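Long-range contacts in coatomer subunit delta (Saccharomyces cerevisiae, PDB 5FJZ), which is a subunit of the COPI coatomer, probably acting in retrograde Golgi-to-ER transport, and through its mu-homology domain, the part in this structure, binds the tryptophan-based motif of Dsl1: residues M239-V244 with L254-I259; L56-S61 with K86-R91; N13-S18 with L44-H49; I17-V22 with A233-G238. All blocks are in the same frame, centred on the assembly; numbering follows the deposited sequence. Where two conformers were deposited one is given.

How the contacts relate
All four contacts lie in the beta-rich mu-homology domain: contacts 1 to 3 draw on two sheets, and contact 4 joins one of them to a loop. Contact 3 pairs strands 15-27 and 33-46 in the large mixed sheet; contact 2 pairs strands 54-58 and 87-88 in the three-stranded sheet. Contact 1 spans the two, since strand 241-246 neighbours 54-58 and strand 257-269 neighbours 15-27; its centre is about 10 Å from the centres of both. Along the chain contact 3 closes before contact 2 opens, and contact 2 before contact 1. Contact 4 shares Ile17 and Ser18 with contact 3 and encloses contact 2. A hairpin near the N-terminus and strands near the C-terminus thus meet in one domain.

Contact 1 of 4, residues M239-V244 with L254-I259; sequences MAIQSV and LPYDVI
Val244, Ile241 and Tyr256 make a buried, mostly apolar contact between the two layers of a beta-sandwich in the mu-homology domain. Strand 241-246 is an outer strand of the three-stranded sheet, 257-269 runs in the large mixed sheet, and Tyr256, just before the latter, puts its ring between them. Val244 CG2 sits over one face of that ring, 3.6 Å from its centroid and 17° off the normal, a CH-pi contact. With chi1 of Val244 at 178°, CG1 is anti to the backbone N and goes instead to Leu254 CB, at 4.2 Å. Ile241 slides past the tyrosine in the opposite direction, its CG2 coming within 3.8 Å of Tyr256 CE2, while its CG1 reaches Val258 CG2 at 4.1 Å. Lys231 adds a cation-pi contact to the ring, while Ile15 of strand 15-27 packs against Tyr256 CB. An alanine in place of Tyr256 would probably open a gap beside Val244 CG2 and Ile241 CG2 and leave the bridging water without its hydroxyl partner. Backbone joins backbone where Leu254 N donates to Val244 O at 2.7 Å. Gln242 and Ser243 both face Lys57, a classic beta bulge in the strand. One water closes the polar end: Tyr256 OH donates to it at 2.6 Å, and it donates in turn to Ile241 O, also at 2.6 Å.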
loop_
_atom_site.group_PDB
_atom_site.type_symbol
_atom_site.label_atom_id
_atom_site.label_comp_id
_atom_site.label_asym_id
_atom_site.label_seq_id
_atom_site.Cartn_x
_atom_site.Cartn_y
_atom_site.Cartn_z
ATOM N N MET A 239 3.607 28.851 -6.946
ATOM C CA MET A 239 2.990 29.084 -5.664
ATOM C C MET A 239 3.937 29.804 -4.701
ATOM O O MET A 239 5.124 29.500 -4.621
ATOM C CB MET A 239 2.502 27.693 -5.092
ATOM C CG MET A 239 1.719 27.678 -3.725
ATOM S SD MET A 239 0.227 28.686 -3.550
ATOM C CE MET A 239 -0.863 27.910 -4.743
ATOM N N ALA A 240 3.374 30.753 -3.959
ATOM C CA ALA A 240 4.166 31.605 -3.068
ATOM C C ALA A 240 3.197 32.367 -2.130
ATOM O O ALA A 240 2.016 32.418 -2.345
ATOM C CB ALA A 240 4.977 32.594 -3.899
ATOM N N ILE A 241 3.766 32.936 -1.065
ATOM C CA ILE A 241 3.048 33.611 -0.034
ATOM C C ILE A 241 3.355 35.117 -0.142
ATOM O O ILE A 241 4.509 35.520 -0.322
ATOM C CB ILE A 241 3.533 33.140 1.335
ATOM C CG1 ILE A 241 3.324 31.630 1.476
ATOM C CG2 ILE A 241 2.813 33.893 2.473
ATOM C CD1 ILE A 241 1.907 31.153 1.307
ATOM N N GLN A 242 2.314 35.897 0.019
ATOM C CA GLN A 242 2.440 37.384 0.020
ATOM C C GLN A 242 2.623 37.927 1.415
ATOM O O GLN A 242 3.477 38.752 1.685
ATOM C CB GLN A 242 1.114 37.859 -0.472
ATOM C CG GLN A 242 0.902 39.315 -0.389
ATOM C CD GLN A 242 0.466 39.661 -1.785
ATOM O OE1 GLN A 242 -0.707 39.885 -2.047
ATOM N NE2 GLN A 242 1.435 39.558 -2.761
ATOM N N SER A 243 1.794 37.446 2.333
ATOM C CA SER A 243 1.982 37.825 3.707
ATOM C C SER A 243 1.237 36.833 4.591
ATOM O O SER A 243 0.401 36.010 4.139
ATOM C CB SER A 243 1.434 39.222 3.997
ATOM O OG SER A 243 0.043 39.239 3.667
ATOM N N VAL A 244 1.533 36.972 5.870
ATOM C CA VAL A 244 0.761 36.330 6.902
ATOM C C VAL A 244 0.274 37.454 7.882
ATOM O O VAL A 244 1.041 38.329 8.267
ATOM C CB VAL A 244 1.634 35.315 7.650
ATOM C CG1 VAL A 244 0.807 34.670 8.780
ATOM C CG2 VAL A 244 2.140 34.200 6.737
ATOM N N LEU A 254 2.416 39.223 10.460
ATOM C CA LEU A 254 3.116 38.397 11.425
ATOM C C LEU A 254 4.444 37.915 10.818
ATOM O O LEU A 254 4.522 37.759 9.627
ATOM C CB LEU A 254 2.218 37.200 11.757
ATOM C CG LEU A 254 1.224 37.243 12.926
ATOM C CD1 LEU A 254 1.258 38.522 13.752
ATOM C CD2 LEU A 254 -0.177 36.892 12.477
ATOM N N PRO A 255 5.414 37.558 11.654
ATOM C CA PRO A 255 6.674 37.050 11.138
ATOM C C PRO A 255 6.485 35.578 10.670
ATOM O O PRO A 255 5.696 34.830 11.251
ATOM C CB PRO A 255 7.566 37.005 12.350
ATOM C CG PRO A 255 6.606 36.840 13.537
ATOM C CD PRO A 255 5.465 37.735 13.126
ATOM N N TYR A 256 7.216 35.191 9.651
ATOM C CA TYR A 256 7.081 33.811 9.120
ATOM C C TYR A 256 8.252 33.518 8.177
ATOM O O TYR A 256 9.004 34.414 7.809
ATOM C CB TYR A 256 5.778 33.616 8.415
ATOM C CG TYR A 256 5.652 34.431 7.142
ATOM C CD1 TYR A 256 5.230 35.765 7.194
ATOM C CD2 TYR A 256 5.908 33.866 5.895
ATOM C CE1 TYR A 256 5.104 36.529 6.047
ATOM C CE2 TYR A 256 5.805 34.619 4.745
ATOM C CZ TYR A 256 5.377 35.932 4.822
ATOM O OH TYR A 256 5.273 36.659 3.704
ATOM N N ASP A 257 8.429 32.240 7.844
ATOM C CA ASP A 257 9.390 31.808 6.848
ATOM C C ASP A 257 8.718 30.825 5.911
ATOM O O ASP A 257 7.650 30.249 6.249
ATOM C CB ASP A 257 10.505 31.089 7.580
ATOM C CG ASP A 257 11.827 31.827 7.578
ATOM O OD1 ASP A 257 11.832 32.973 8.039
ATOM O OD2 ASP A 257 12.874 31.266 7.159
ATOM N N VAL A 258 9.338 30.589 4.760
ATOM C CA VAL A 258 8.795 29.743 3.710
ATOM C C VAL A 258 9.941 28.873 3.195
ATOM O O VAL A 258 11.059 29.391 2.976
ATOM C CB VAL A 258 8.261 30.578 2.573
ATOM C CG1 VAL A 258 7.771 29.725 1.391
ATOM C CG2 VAL A 258 7.107 31.494 3.042
ATOM N N ILE A 259 9.646 27.583 3.050
ATOM C CA ILE A 259 10.459 26.646 2.323
ATOM C C ILE A 259 9.714 26.188 1.085
ATOM O O ILE A 259 8.543 25.770 1.201
ATOM C CB ILE A 259 10.794 25.463 3.196
ATOM C CG1 ILE A 259 11.679 25.899 4.331
ATOM C CG2 ILE A 259 11.434 24.311 2.358
ATOM C CD1 ILE A 259 11.880 24.871 5.398
HETATM O O HOH W 1 6.341 36.127 1.442
#

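Contact 2 of 4, residues L56-S61 with K86-R91; sequences LKLADS and KLISLR
Leu56 and Ile88 face each other as an antiparallel hydrogen-bonded pair, Leu56 N giving to Ile88 O at 3.0 Å and Ile88 N returning to Leu56 O at 2.8 Å. Their side chains share one face of the sheet and cross obliquely, with Leu56 CB 3.7 Å from Ile88 CB. Leu58 CD2 comes to Ile88 CG1 from farther down the strand, at 4.2 Å. On the other face is the non-hydrogen-bonded pair Lys57 and Leu87, where Lys57 CG meets Leu87 CD1 at 3.4 Å, closer than carbons usually pack. The pairing ends at Lys86, whose O takes Leu58 N at 2.8 Å in a bond almost in line with the carbonyl. From there the lysine side chain runs extended beyond CG beside the loop after Leu58, and its NZ reaches Asp60 O at 3.0 Å, coming from above that carbonyl plane. Ile62 O takes a second bond from the same NZ, so two backbone oxygens pin the tip to the loop.

A step outward, Lys86 is where the chain leaves helix 79-85, its phi turned positive at 65°, and this swings the chain into strand 87-88. Phe82 of that helix packs on both Leu58 and Ile88, and Leu56 meets Ile17 of the other sheet. Beyond the strand, Leu90 packs on an aromatic side chain of the bound Dsl1 peptide. The whole is a short antiparallel edge: strand 87-88 borders strand 54-58, the middle member of the three-stranded sheet in the mu-homology sandwich.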
loop_
_atom_site.group_PDB
_atom_site.type_symbol
_atom_site.label_atom_id
_atom_site.label_comp_id
_atom_site.label_asym_id
_atom_site.label_seq_id
_atom_site.Cartn_x
_atom_site.Cartn_y
_atom_site.Cartn_z
ATOM N N LEU A 56 -3.245 33.219 5.967
ATOM C CA LEU A 56 -2.123 33.281 4.993
ATOM C C LEU A 56 -2.677 33.920 3.762
ATOM O O LEU A 56 -3.743 33.560 3.360
ATOM C CB LEU A 56 -1.698 31.855 4.579
ATOM C CG LEU A 56 -0.768 31.011 5.442
ATOM C CD1 LEU A 56 -0.826 31.236 6.933
ATOM C CD2 LEU A 56 -0.880 29.532 5.070
ATOM N N LYS A 57 -1.957 34.892 3.191
ATOM C CA LYS A 57 -2.378 35.488 1.923
ATOM C C LYS A 57 -1.460 34.949 0.861
ATOM O O LYS A 57 -0.263 35.116 0.951
ATOM C CB LYS A 57 -2.283 37.020 1.916
ATOM C CG LYS A 57 -3.509 37.725 2.459
ATOM C CD LYS A 57 -3.337 39.252 2.390
ATOM C CE LYS A 57 -4.346 39.986 3.272
ATOM N NZ LYS A 57 -3.839 41.351 3.589
ATOM N N LEU A 58 -2.030 34.287 -0.138
ATOM C CA LEU A 58 -1.198 33.783 -1.218
ATOM C C LEU A 58 -0.793 34.931 -2.123
ATOM O O LEU A 58 -1.525 35.904 -2.220
ATOM C CB LEU A 58 -1.970 32.769 -2.002
ATOM C CG LEU A 58 -2.571 31.547 -1.222
ATOM C CD1 LEU A 58 -3.228 30.557 -2.089
ATOM C CD2 LEU A 58 -1.522 30.826 -0.421
ATOM N N ALA A 59 0.312 34.759 -2.846
ATOM C CA ALA A 59 0.828 35.794 -3.790
ATOM C C ALA A 59 -0.203 36.163 -4.851
ATOM O O ALA A 59 -1.047 35.359 -5.314
ATOM C CB ALA A 59 2.077 35.349 -4.502
ATOM N N ASP A 60 -0.234 37.458 -5.140
ATOM C CA ASP A 60 -1.252 38.004 -6.038
ATOM C C ASP A 60 -1.098 37.378 -7.428
ATOM O O ASP A 60 -2.071 37.309 -8.215
ATOM C CB ASP A 60 -1.060 39.507 -6.100
ATOM C CG ASP A 60 -1.627 40.237 -4.890
ATOM O OD1 ASP A 60 -2.759 39.854 -4.469
ATOM O OD2 ASP A 60 -0.989 41.219 -4.409
ATOM N N SER A 61 0.103 36.893 -7.737
ATOM C CA SER A 61 0.369 36.289 -9.083
ATOM C C SER A 61 -0.280 34.942 -9.298
ATOM O O SER A 61 -0.257 34.438 -10.405
ATOM C CB SER A 61 1.875 36.156 -9.355
ATOM O OG SER A 61 2.525 35.409 -8.325
ATOM N N LYS A 86 -7.853 34.696 -2.020
ATOM C CA LYS A 86 -6.550 33.990 -1.959
ATOM C C LYS A 86 -6.042 33.885 -0.562
ATOM O O LYS A 86 -4.846 34.054 -0.318
ATOM C CB LYS A 86 -5.551 34.683 -2.908
ATOM C CG LYS A 86 -6.110 34.898 -4.307
ATOM C CD LYS A 86 -5.079 35.465 -5.310
ATOM C CE LYS A 86 -5.788 35.983 -6.590
ATOM N NZ LYS A 86 -4.798 36.292 -7.681
ATOM N N LEU A 87 -6.986 33.712 0.340
ATOM C CA LEU A 87 -6.769 33.734 1.801
ATOM C C LEU A 87 -6.946 32.338 2.336
ATOM O O LEU A 87 -7.807 31.623 1.885
ATOM C CB LEU A 87 -7.785 34.675 2.423
ATOM C CG LEU A 87 -7.415 35.128 3.823
ATOM C CD1 LEU A 87 -6.166 36.024 3.796
ATOM C CD2 LEU A 87 -8.642 35.856 4.375
ATOM N N ILE A 88 -5.982 31.892 3.127
ATOM C CA ILE A 88 -6.109 30.624 3.834
ATOM C C ILE A 88 -6.527 31.005 5.260
ATOM O O ILE A 88 -5.738 31.622 5.960
ATOM C CB ILE A 88 -4.765 29.866 3.852
ATOM C CG1 ILE A 88 -4.327 29.444 2.434
ATOM C CG2 ILE A 88 -4.812 28.635 4.723
ATOM C CD1 ILE A 88 -5.319 28.579 1.683
ATOM N N SER A 89 -7.684 30.503 5.659
ATOM C CA SER A 89 -8.361 30.876 6.918
ATOM C C SER A 89 -9.228 29.706 7.319
ATOM O O SER A 89 -9.696 28.949 6.457
ATOM C CB SER A 89 -9.223 32.121 6.710
ATOM O OG SER A 89 -10.386 31.816 5.920
ATOM N N LEU A 90 -9.495 29.555 8.622
ATOM C CA LEU A 90 -10.376 28.465 9.107
ATOM C C LEU A 90 -11.847 28.665 8.766
ATOM O O LEU A 90 -12.328 29.781 8.747
ATOM C CB LEU A 90 -10.180 28.279 10.616
ATOM C CG LEU A 90 -8.791 27.749 10.960
ATOM C CD1 LEU A 90 -8.539 27.868 12.440
ATOM C CD2 LEU A 90 -8.639 26.300 10.536
ATOM N N ARG A 91 -12.539 27.566 8.462
ATOM C CA ARG A 91 -13.987 27.591 8.144
ATOM C C ARG A 91 -14.770 27.933 9.453
ATOM O O ARG A 91 -15.709 28.717 9.419
ATOM C CB ARG A 91 -14.461 26.388 7.189
ATOM C CG ARG A 91 -14.890 25.043 7.741
ATOM C CD ARG A 91 -15.863 24.250 6.810
ATOM N NE ARG A 91 -15.335 24.124 5.447
ATOM C CZ ARG A 91 -15.835 24.638 4.304
ATOM N NH1 ARG A 91 -16.972 25.325 4.286
ATOM N NH2 ARG A 91 -15.171 24.469 3.128
#

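Contact 3 of 4, residues N13-S18 with L44-H49; sequences NGILIS and LRINDH
Leu16 and Arg45 pair at the open end of the beta hairpin made by strands 15-27 and 33-46, two neighbours in the large sheet of the mu-homology domain. The short strand segments run antiparallel, at 166°. Leu16 N donates to Arg45 O at 2.8 Å and Arg45 N to Leu16 O at 2.9 Å; two residues on, Asn47 N donates to Gly14 O, again at 2.9 Å.

The arginine can be followed outward. Its CB lies 3.7 Å from Leu16 O. The chain then bends at chi3 (56°), which places NE, and NE makes a salt bridge with Asp101. Past it, the guanidinium lies alongside the leucine, one face under Leu16 CD2, which is 3.6 Å from Arg45 NH1. NH1 also bonds to Pro10 O, so the charged end is held by polar partners at the same time as it packs on leucine.

Asn47 has its CG between the backbone N and the carbonyl carbon (chi1 72°), and its OD1 comes 3.1 Å from Gly14 CA, while ND2 bonds to Asn12 O. An alanine at Asn47 would probably leave Asn12 O without that donor and open a gap beside Gly14 CA, where OD1 now sits. On the face carrying the isoleucines, Leu44 CD1 fits between two of them, 3.8 Å from Ile15 CG2 and 4.0 Å from Ile17 CG1.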
loop_
_atom_site.group_PDB
_atom_site.type_symbol
_atom_site.label_atom_id
_atom_site.label_comp_id
_atom_site.label_asym_id
_atom_site.label_seq_id
_atom_site.Cartn_x
_atom_site.Cartn_y
_atom_site.Cartn_z
ATOM N N ASN A 13 10.631 28.993 13.556
ATOM C CA ASN A 13 10.839 30.046 14.578
ATOM C C ASN A 13 9.536 30.706 15.057
ATOM O O ASN A 13 9.522 31.678 15.855
ATOM C CB ASN A 13 11.877 31.027 14.036
ATOM C CG ASN A 13 13.257 30.384 13.839
ATOM O OD1 ASN A 13 13.783 29.672 14.716
ATOM N ND2 ASN A 13 13.833 30.592 12.673
ATOM N N GLY A 14 8.423 30.156 14.571
ATOM C CA GLY A 14 7.087 30.611 14.882
ATOM C C GLY A 14 6.058 30.089 13.903
ATOM O O GLY A 14 5.209 29.212 14.215
ATOM N N ILE A 15 6.109 30.631 12.709
ATOM C CA ILE A 15 5.357 30.148 11.553
ATOM C C ILE A 15 6.327 29.681 10.492
ATOM O O ILE A 15 7.214 30.430 10.077
ATOM C CB ILE A 15 4.441 31.227 10.932
ATOM C CG1 ILE A 15 3.337 31.584 11.948
ATOM C CG2 ILE A 15 3.788 30.724 9.656
ATOM C CD1 ILE A 15 2.413 32.680 11.532
ATOM N N LEU A 16 6.104 28.457 9.984
ATOM C CA LEU A 16 6.848 27.972 8.839
ATOM C C LEU A 16 5.915 27.417 7.836
ATOM O O LEU A 16 5.132 26.488 8.153
ATOM C CB LEU A 16 7.894 26.908 9.260
ATOM C CG LEU A 16 8.711 26.292 8.125
ATOM C CD1 LEU A 16 9.674 27.321 7.498
ATOM C CD2 LEU A 16 9.547 25.167 8.680
ATOM N N ILE A 17 5.993 27.949 6.597
ATOM C CA ILE A 17 5.148 27.503 5.514
ATOM C C ILE A 17 5.988 26.713 4.519
ATOM O O ILE A 17 7.064 27.167 4.119
ATOM C CB ILE A 17 4.467 28.721 4.810
ATOM C CG1 ILE A 17 3.484 29.426 5.764
ATOM C CG2 ILE A 17 3.801 28.263 3.537
ATOM C CD1 ILE A 17 3.178 30.833 5.323
ATOM N N SER A 18 5.530 25.502 4.154
ATOM C CA SER A 18 6.242 24.645 3.233
ATOM C C SER A 18 5.392 24.458 1.997
ATOM O O SER A 18 4.239 24.041 2.080
ATOM C CB SER A 18 6.558 23.304 3.881
ATOM O OG SER A 18 7.256 22.497 2.966
ATOM N N LEU A 44 1.437 24.141 6.727
ATOM C CA LEU A 44 1.654 25.146 7.747
ATOM C C LEU A 44 2.101 24.501 9.052
ATOM O O LEU A 44 1.468 23.548 9.484
ATOM C CB LEU A 44 0.289 25.906 7.929
ATOM C CG LEU A 44 0.224 26.965 9.013
ATOM C CD1 LEU A 44 1.233 28.038 8.710
ATOM C CD2 LEU A 44 -1.203 27.528 9.083
ATOM N N ARG A 45 3.188 24.997 9.633
ATOM C CA ARG A 45 3.657 24.622 10.949
ATOM C C ARG A 45 3.633 25.892 11.805
ATOM O O ARG A 45 4.215 26.948 11.450
ATOM C CB ARG A 45 5.014 24.034 10.920
ATOM C CG ARG A 45 5.161 22.606 10.406
ATOM C CD ARG A 45 6.617 22.227 10.179
ATOM N NE ARG A 45 7.457 22.399 11.367
ATOM C CZ ARG A 45 8.801 22.286 11.401
ATOM N NH1 ARG A 45 9.453 22.004 10.307
ATOM N NH2 ARG A 45 9.482 22.453 12.523
ATOM N N ILE A 46 3.010 25.780 12.953
ATOM C CA ILE A 46 3.003 26.828 13.939
ATOM C C ILE A 46 3.447 26.335 15.309
ATOM O O ILE A 46 2.965 25.324 15.802
ATOM C CB ILE A 46 1.634 27.477 14.053
ATOM C CG1 ILE A 46 1.234 28.028 12.681
ATOM C CG2 ILE A 46 1.690 28.633 15.045
ATOM C CD1 ILE A 46 -0.138 28.617 12.638
ATOM N N ASN A 47 4.417 27.016 15.914
ATOM C CA ASN A 47 4.915 26.539 17.185
ATOM C C ASN A 47 4.884 27.594 18.271
ATOM O O ASN A 47 5.389 27.352 19.349
ATOM C CB ASN A 47 6.284 25.894 17.026
ATOM C CG ASN A 47 7.383 26.883 16.758
ATOM O OD1 ASN A 47 7.199 28.126 16.740
ATOM N ND2 ASN A 47 8.555 26.341 16.673
ATOM N N ASP A 48 4.194 28.700 17.999
ATOM C CA ASP A 48 3.987 29.805 18.986
ATOM C C ASP A 48 2.527 30.124 19.031
ATOM O O ASP A 48 1.931 30.561 18.039
ATOM C CB ASP A 48 4.838 30.992 18.546
ATOM C CG ASP A 48 4.672 32.256 19.433
ATOM O OD1 ASP A 48 3.777 32.342 20.334
ATOM O OD2 ASP A 48 5.483 33.180 19.183
ATOM N N HIS A 49 1.912 29.885 20.174
ATOM C CA HIS A 49 0.492 30.071 20.346
ATOM C C HIS A 49 -0.010 31.497 19.953
ATOM O O HIS A 49 -1.122 31.683 19.534
ATOM C CB HIS A 49 0.101 29.720 21.807
ATOM C CG HIS A 49 1.255 29.454 22.767
ATOM N ND1 HIS A 49 2.181 28.426 22.614
ATOM C CD2 HIS A 49 1.548 30.037 23.954
ATOM C CE1 HIS A 49 3.005 28.420 23.646
ATOM N NE2 HIS A 49 2.644 29.389 24.474
#

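Contact 4 of 4, residues I17-V22 with A233-G238; sequences ISIKEV and AKSFTG
Glu21 OE2 is gripped by three donors: Thr237 OG1, Ser235 OG and, from outside the two segments, Trp109 NE1. The Thr237 OG1 bond to Glu21 OE2 is modelled at 2.5 Å, so short that its exact length is doubtful; the one from Ser235 OG to Glu21 OE2 is weak, at 3.1 Å. The second oxygen, Glu21 OE1, turns its syn lone pair to Thr237 N, also 3.1 Å away. Extended beyond CG (chi2 177°), the glutamate reaches out from strand 15-27 and lays its carboxylate across a type I beta turn, Ser235 to Gly238, in the loop between strands 220-229 and 241-246. The turn closes on itself through Gly238 N to Ser235 O, at 2.9 Å. Buried among so many donors, the carboxylate would probably keep its negative charge. Ser235 OG also accepts the N-H of Met239, the residue just past the turn, which ties the first residue of the turn to the chain leaving it. Two residues back along the strand, Ile19 CG2 packs on Ser235 CB at 3.6 Å, an apolar touch beside the polar grip. Phe236 brings its CB to within 3.3 Å of Glu21 OE1, while its ring leads away onto Pro122 and Leu148.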
loop_
_atom_site.group_PDB
_atom_site.type_symbol
_atom_site.label_atom_id
_atom_site.label_comp_id
_atom_site.label_asym_id
_atom_site.label_seq_id
_atom_site.Cartn_x
_atom_site.Cartn_y
_atom_site.Cartn_z
ATOM N N ILE A 17 5.993 27.949 6.597
ATOM C CA ILE A 17 5.148 27.503 5.514
ATOM C C ILE A 17 5.988 26.713 4.519
ATOM O O ILE A 17 7.064 27.167 4.119
ATOM C CB ILE A 17 4.467 28.721 4.810
ATOM C CG1 ILE A 17 3.484 29.426 5.764
ATOM C CG2 ILE A 17 3.801 28.263 3.537
ATOM C CD1 ILE A 17 3.178 30.833 5.323
ATOM N N SER A 18 5.530 25.502 4.154
ATOM C CA SER A 18 6.242 24.645 3.233
ATOM C C SER A 18 5.392 24.458 1.997
ATOM O O SER A 18 4.239 24.041 2.080
ATOM C CB SER A 18 6.558 23.304 3.881
ATOM O OG SER A 18 7.256 22.497 2.966
ATOM N N ILE A 19 5.966 24.767 0.806
ATOM C CA ILE A 19 5.261 24.549 -0.414
ATOM C C ILE A 19 5.973 23.414 -1.141
ATOM O O ILE A 19 7.169 23.573 -1.569
ATOM C CB ILE A 19 5.279 25.833 -1.265
ATOM C CG1 ILE A 19 4.605 26.990 -0.508
ATOM C CG2 ILE A 19 4.585 25.632 -2.602
ATOM C CD1 ILE A 19 4.792 28.363 -1.157
ATOM N N LYS A 20 5.311 22.262 -1.207
ATOM C CA LYS A 20 6.001 21.030 -1.659
ATOM C C LYS A 20 5.389 20.533 -2.916
ATOM O O LYS A 20 4.161 20.355 -2.971
ATOM C CB LYS A 20 5.884 19.978 -0.556
ATOM C CG LYS A 20 6.680 20.276 0.701
ATOM C CD LYS A 20 6.416 19.207 1.795
ATOM C CE LYS A 20 7.579 19.138 2.753
ATOM N NZ LYS A 20 7.201 18.475 4.046
ATOM N N GLU A 21 6.171 20.390 -3.978
ATOM C CA GLU A 21 5.695 19.838 -5.260
ATOM C C GLU A 21 6.413 18.580 -5.653
ATOM O O GLU A 21 7.645 18.392 -5.371
ATOM C CB GLU A 21 5.714 20.878 -6.395
ATOM C CG GLU A 21 4.738 21.982 -6.046
ATOM C CD GLU A 21 4.668 23.130 -7.013
ATOM O OE1 GLU A 21 5.691 23.372 -7.713
ATOM O OE2 GLU A 21 3.581 23.752 -7.103
ATOM N N VAL A 22 5.646 17.630 -6.155
ATOM C CA VAL A 22 6.151 16.327 -6.614
ATOM C C VAL A 22 5.759 16.086 -8.058
ATOM O O VAL A 22 4.648 16.337 -8.443
ATOM C CB VAL A 22 5.534 15.191 -5.777
ATOM C CG1 VAL A 22 5.956 13.826 -6.274
ATOM C CG2 VAL A 22 5.887 15.358 -4.331
ATOM N N ALA A 233 10.372 32.910 -1.701
ATOM C CA ALA A 233 10.517 31.750 -2.590
ATOM C C ALA A 233 9.215 31.462 -3.275
ATOM O O ALA A 233 8.149 31.527 -2.654
ATOM C CB ALA A 233 10.998 30.500 -1.819
ATOM N N LYS A 234 9.334 31.075 -4.538
ATOM C CA LYS A 234 8.211 30.599 -5.330
ATOM C C LYS A 234 8.492 29.126 -5.639
ATOM O O LYS A 234 9.609 28.814 -6.090
ATOM C CB LYS A 234 8.177 31.336 -6.631
ATOM C CG LYS A 234 7.313 32.546 -6.670
ATOM C CD LYS A 234 7.024 32.818 -8.136
ATOM C CE LYS A 234 6.473 34.201 -8.368
ATOM N NZ LYS A 234 6.800 34.626 -9.752
ATOM N N SER A 235 7.470 28.282 -5.633
ATOM C CA SER A 235 7.536 26.901 -6.107
ATOM C C SER A 235 7.733 26.805 -7.603
ATOM O O SER A 235 7.549 27.809 -8.351
ATOM C CB SER A 235 6.215 26.112 -5.750
ATOM O OG SER A 235 5.151 26.406 -6.683
ATOM N N PHE A 236 7.973 25.587 -8.063
ATOM C CA PHE A 236 7.980 25.258 -9.497
ATOM C C PHE A 236 6.785 25.834 -10.278
ATOM O O PHE A 236 6.943 26.335 -11.382
ATOM C CB PHE A 236 8.180 23.727 -9.774
ATOM C CG PHE A 236 8.294 23.342 -11.260
ATOM C CD1 PHE A 236 9.397 23.755 -12.057
ATOM C CD2 PHE A 236 7.355 22.494 -11.854
ATOM C CE1 PHE A 236 9.513 23.356 -13.394
ATOM C CE2 PHE A 236 7.477 22.089 -13.203
ATOM C CZ PHE A 236 8.538 22.528 -13.972
ATOM N N THR A 237 5.588 25.669 -9.780
ATOM C CA THR A 237 4.413 26.114 -10.582
ATOM C C THR A 237 4.123 27.590 -10.281
ATOM O O THR A 237 3.147 28.123 -10.779
ATOM C CB THR A 237 3.181 25.306 -10.265
ATOM O OG1 THR A 237 2.949 25.418 -8.854
ATOM C CG2 THR A 237 3.379 23.860 -10.691
ATOM N N GLY A 238 4.927 28.230 -9.440
ATOM C CA GLY A 238 4.651 29.639 -9.043
ATOM C C GLY A 238 3.924 29.892 -7.743
ATOM O O GLY A 238 3.585 31.018 -7.453
#